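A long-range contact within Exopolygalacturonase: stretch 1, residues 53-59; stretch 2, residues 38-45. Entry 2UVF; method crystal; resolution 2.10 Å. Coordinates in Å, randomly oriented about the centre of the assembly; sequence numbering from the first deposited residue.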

ATOM      1  N   ILE A  53      -1.302  21.963   6.448  1.00 42.29           N
ATOM      2  CA  ILE A  53      -1.529  20.883   7.406  1.00 41.21           C
ATOM      3  C   ILE A  53      -2.573  19.945   6.788  1.00 40.29           C
ATOM      4  O   ILE A  53      -3.544  20.413   6.180  1.00 40.47           O
ATOM      5  CB  ILE A  53      -2.011  21.436   8.794  1.00 41.39           C
ATOM      6  CG1 ILE A  53      -0.938  22.353   9.411  1.00 41.26           C
ATOM      7  CG2 ILE A  53      -2.402  20.294   9.766  1.00 40.68           C
ATOM      8  CD1 ILE A  53      -1.446  23.289  10.536  1.00 41.25           C
ATOM      9  N   VAL A  54      -2.345  18.635   6.918  1.00 38.57           N
ATOM     10  CA  VAL A  54      -3.311  17.603   6.515  1.00 36.91           C
ATOM     11  C   VAL A  54      -4.044  17.051   7.751  1.00 36.10           C
ATOM     12  O   VAL A  54      -3.410  16.649   8.731  1.00 35.59           O
ATOM     13  CB  VAL A  54      -2.627  16.437   5.721  1.00 36.37           C
ATOM     14  CG1 VAL A  54      -3.665  15.431   5.197  1.00 36.57           C
ATOM     15  CG2 VAL A  54      -1.800  16.968   4.558  1.00 35.99           C
ATOM     16  N   LEU A  55      -5.376  17.027   7.688  1.00 35.11           N
ATOM     17  CA  LEU A  55      -6.213  16.453   8.747  1.00 34.55           C
ATOM     18  C   LEU A  55      -6.883  15.150   8.318  1.00 34.03           C
ATOM     19  O   LEU A  55      -7.301  15.004   7.170  1.00 33.49           O
ATOM     20  CB  LEU A  55      -7.309  17.445   9.165  1.00 35.50           C
ATOM     21  CG  LEU A  55      -6.950  18.866   9.624  1.00 36.03           C
ATOM     22  CD1 LEU A  55      -8.175  19.786   9.476  1.00 37.35           C
ATOM     23  CD2 LEU A  55      -6.402  18.876  11.044  1.00 36.75           C
ATOM     24  N   VAL A  56      -6.980  14.203   9.248  1.00 33.29           N
ATOM     25  CA  VAL A  56      -7.754  12.983   9.047  1.00 32.49           C
ATOM     26  C   VAL A  56      -8.547  12.675  10.302  1.00 32.98           C
ATOM     27  O   VAL A  56      -8.263  13.215  11.365  1.00 33.08           O
ATOM     28  CB  VAL A  56      -6.879  11.745   8.651  1.00 32.51           C
ATOM     29  CG1 VAL A  56      -6.055  12.014   7.393  1.00 29.89           C
ATOM     30  CG2 VAL A  56      -6.012  11.297   9.795  1.00 30.57           C
ATOM     31  N   TRP A  57      -9.534  11.795  10.180  1.00 32.94           N
ATOM     32  CA  TRP A  57     -10.421  11.466  11.285  1.00 34.03           C
ATOM     33  C   TRP A  57     -11.050  10.145  10.974  1.00 34.94           C
ATOM     34  O   TRP A  57     -11.092   9.750   9.803  1.00 35.22           O
ATOM     35  CB  TRP A  57     -11.535  12.535  11.461  1.00 33.20           C
ATOM     36  CG  TRP A  57     -12.356  12.761  10.225  1.00 32.17           C
ATOM     37  CD1 TRP A  57     -13.492  12.084   9.854  1.00 32.25           C
ATOM     38  CD2 TRP A  57     -12.098  13.719   9.181  1.00 31.72           C
ATOM     39  NE1 TRP A  57     -13.945  12.556   8.637  1.00 32.06           N
ATOM     40  CE2 TRP A  57     -13.119  13.566   8.211  1.00 31.49           C
ATOM     41  CE3 TRP A  57     -11.104  14.689   8.970  1.00 30.75           C
ATOM     42  CZ2 TRP A  57     -13.170  14.344   7.044  1.00 32.23           C
ATOM     43  CZ3 TRP A  57     -11.161  15.467   7.801  1.00 32.09           C
ATOM     44  CH2 TRP A  57     -12.187  15.288   6.859  1.00 31.12           C
ATOM     45  N   LYS A  58     -11.549   9.479  12.010  1.00 36.39           N
ATOM     46  CA  LYS A  58     -12.384   8.287  11.854  1.00 38.37           C
ATOM     47  C   LYS A  58     -13.824   8.544  11.365  1.00 39.49           C
ATOM     48  O   LYS A  58     -14.546   9.434  11.859  1.00 40.17           O
ATOM     49  CB  LYS A  58     -12.414   7.490  13.154  1.00 37.88           C
ATOM     50  CG  LYS A  58     -11.082   6.806  13.464  1.00 39.17           C
ATOM     51  CD  LYS A  58     -11.134   5.941  14.740  1.00 39.94           C
ATOM     52  CE  LYS A  58     -12.013   4.697  14.595  1.00 41.38           C
ATOM     53  NZ  LYS A  58     -11.515   3.791  13.535  1.00 43.35           N
ATOM     54  N   ALA A  59     -14.223   7.762  10.369  1.00 40.68           N
ATOM     55  CA  ALA A  59     -15.622   7.599  10.006  1.00 41.03           C
ATOM     56  C   ALA A  59     -16.061   6.319  10.700  1.00 41.47           C
ATOM     57  O   ALA A  59     -15.243   5.407  10.844  1.00 42.53           O
ATOM     58  CB  ALA A  59     -15.766   7.468   8.495  1.00 40.98           C
TER
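Stretch 2, residues 38-45: PQQLQVPT

Stretch 2 lies alongside stretch 1 as a short antiparallel partner. Stretch 1 is an extended strand from Ile 53 to about Lys 58. Stretch 2 forms a weakly bonded strand at about 39-42, then continues as loop. The two strand axes approach to 4.6 Å, and their N-to-C directions differ by 170°. The stretches bury 598 Å² between them, both sides summed.

The firm register point is Val 56 against Gln 42, with CA atoms 5.4 Å apart. Val 56 N donates to Gln 42 O at 2.9 Å, nearly straight at 167°. Gln 42 N donates back to Val 56 O at 2.8 Å, with a more bent angle of 136°. Nearer the start of stretch 2, Lys 58 N donates to Gln 39 O at 3.0 Å. Water 1 extends the contact there, accepting from Gln 39 N at 3.1 Å and donating to Lys 58 O at 2.8 Å.

Between these points stretch 2 is not regularly extended. Gln 40 has phi/psi of 67/47, a left-handed turn in the chain. Two steps along stretch 1, from Val 56 to Lys 58, face three along stretch 2, from Gln 42 to Gln 39, and the pairing at Lys 58 is loose. Trp 57 CA and Leu 41 CA come within 4.2 Å. Gln 42 NE2 donates to Gln 40 O at 2.9 Å, so the Gln 42 side chain folds back onto the irregular segment.

The side chains of Val 56 and Gln 42 lie on the same face of the sheet. Val 56 CG2 meets Gln 42 CG at 3.4 Å. Both methyls of Val 56 also reach the Pro 44 ring: CG1 is 3.5 Å and CG2 3.7 Å from Pro 44 CG. The valine thus fills the hollow between the glutamine chain and the proline ring. Pro 44 points toward stretch 1, and its CD lies 3.1 Å from Val 54 O.

Leu 41 supplies another bump. Its CB bond points sideways, but the end of the side chain comes nearer stretch 1. Leu 41 CD1 fits between Leu 55 CB, at 3.7 Å, and Trp 57 CE3, at 3.9 Å. The methyl meets the indole obliquely, while the far end of the tryptophan leads away from stretch 2. Val 43 fills the next gap: its CG2 lies 3.7 Å from Ile 53 CG2 and 4.4 Å from Leu 55 CD2.

Lys 58 leads its end away, yet its CD passes 3.4 Å from Gln 40 NE2. Thr 45 lies out of reach.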

ATOM      1  N   PRO A  38     -17.763  13.207  15.381  1.00 55.05           N
ATOM      2  CA  PRO A  38     -16.622  12.560  14.718  1.00 54.36           C
ATOM      3  C   PRO A  38     -15.467  12.304  15.676  1.00 53.72           C
ATOM      4  O   PRO A  38     -15.138  13.167  16.501  1.00 53.62           O
ATOM      5  CB  PRO A  38     -16.217  13.577  13.647  1.00 54.30           C
ATOM      6  CG  PRO A  38     -17.485  14.264  13.323  1.00 54.38           C
ATOM      7  CD  PRO A  38     -18.187  14.412  14.641  1.00 54.98           C
ATOM      8  N   GLN A  39     -14.882  11.114  15.576  1.00 52.81           N
ATOM      9  CA  GLN A  39     -13.828  10.695  16.495  1.00 52.40           C
ATOM     10  C   GLN A  39     -12.450  10.814  15.874  1.00 51.13           C
ATOM     11  O   GLN A  39     -12.251  10.491  14.701  1.00 51.08           O
ATOM     12  CB  GLN A  39     -14.054   9.257  16.980  1.00 52.27           C
ATOM     13  CG  GLN A  39     -15.292   9.076  17.831  1.00 53.60           C
ATOM     14  CD  GLN A  39     -15.539   7.625  18.229  1.00 54.29           C
ATOM     15  OE1 GLN A  39     -14.702   6.733  17.990  1.00 56.59           O
ATOM     16  NE2 GLN A  39     -16.702   7.378  18.848  1.00 55.34           N
ATOM     17  N   GLN A  40     -11.516  11.307  16.679  1.00 49.97           N
ATOM     18  CA  GLN A  40     -10.075  11.259  16.411  1.00 48.87           C
ATOM     19  C   GLN A  40      -9.579  12.096  15.233  1.00 47.68           C
ATOM     20  O   GLN A  40      -8.779  11.620  14.429  1.00 47.59           O
ATOM     21  CB  GLN A  40      -9.581   9.804  16.324  1.00 48.56           C
ATOM     22  CG  GLN A  40      -9.998   8.967  17.529  1.00 49.79           C
ATOM     23  CD  GLN A  40      -9.514   7.531  17.474  1.00 50.16           C
ATOM     24  OE1 GLN A  40      -8.411   7.245  16.992  1.00 53.45           O
ATOM     25  NE2 GLN A  40     -10.333   6.620  17.983  1.00 49.93           N
ATOM     26  N   LEU A  41     -10.023  13.351  15.152  1.00 46.29           N
ATOM     27  CA  LEU A  41      -9.418  14.292  14.222  1.00 45.26           C
ATOM     28  C   LEU A  41      -7.942  14.320  14.585  1.00 44.59           C
ATOM     29  O   LEU A  41      -7.602  14.275  15.766  1.00 44.99           O
ATOM     30  CB  LEU A  41     -10.039  15.691  14.336  1.00 45.23           C
ATOM     31  CG  LEU A  41      -9.377  16.818  13.521  1.00 45.77           C
ATOM     32  CD1 LEU A  41      -9.503  16.568  12.018  1.00 45.92           C
ATOM     33  CD2 LEU A  41      -9.929  18.194  13.878  1.00 45.01           C
ATOM     34  N   GLN A  42      -7.066  14.362  13.586  1.00 43.40           N
ATOM     35  CA  GLN A  42      -5.628  14.319  13.838  1.00 42.60           C
ATOM     36  C   GLN A  42      -4.847  14.784  12.628  1.00 41.86           C
ATOM     37  O   GLN A  42      -5.368  14.817  11.522  1.00 42.04           O
ATOM     38  CB  GLN A  42      -5.192  12.895  14.206  1.00 42.86           C
ATOM     39  CG  GLN A  42      -5.295  11.922  13.044  1.00 42.50           C
ATOM     40  CD  GLN A  42      -5.284  10.486  13.468  1.00 42.09           C
ATOM     41  OE1 GLN A  42      -4.264   9.815  13.348  1.00 42.15           O
ATOM     42  NE2 GLN A  42      -6.420   9.993  13.959  1.00 42.04           N
ATOM     43  N   VAL A  43      -3.598  15.162  12.855  1.00 40.94           N
ATOM     44  CA  VAL A  43      -2.639  15.353  11.777  1.00 40.09           C
ATOM     45  C   VAL A  43      -1.876  14.033  11.667  1.00 39.62           C
ATOM     46  O   VAL A  43      -1.318  13.567  12.668  1.00 39.78           O
ATOM     47  CB  VAL A  43      -1.651  16.518  12.057  1.00 39.99           C
ATOM     48  CG1 VAL A  43      -0.758  16.780  10.846  1.00 39.36           C
ATOM     49  CG2 VAL A  43      -2.411  17.783  12.434  1.00 39.85           C
ATOM     50  N   PRO A  44      -1.915  13.387  10.481  1.00 38.77           N
ATOM     51  CA  PRO A  44      -1.041  12.237  10.242  1.00 38.33           C
ATOM     52  C   PRO A  44       0.426  12.648  10.363  1.00 37.91           C
ATOM     53  O   PRO A  44       0.774  13.802  10.090  1.00 37.11           O
ATOM     54  CB  PRO A  44      -1.378  11.827   8.792  1.00 38.56           C
ATOM     55  CG  PRO A  44      -2.751  12.378   8.555  1.00 38.09           C
ATOM     56  CD  PRO A  44      -2.791  13.664   9.328  1.00 38.21           C
ATOM     57  N   THR A  45       1.259  11.695  10.784  1.00 37.67           N
ATOM     58  CA  THR A  45       2.710  11.885  10.986  1.00 36.62           C
ATOM     59  C   THR A  45       3.422  12.684   9.891  1.00 37.16           C
ATOM     60  O   THR A  45       3.440  12.297   8.715  1.00 35.85           O
ATOM     61  CB  THR A  45       3.390  10.509  11.172  1.00 36.54           C
ATOM     62  OG1 THR A  45       3.038   9.985  12.461  1.00 35.10           O
ATOM     63  CG2 THR A  45       4.909  10.601  11.026  1.00 34.91           C
TER
HETATM   64  O   HOH W   1     -16.383   8.945  13.934  1.00 34.30           O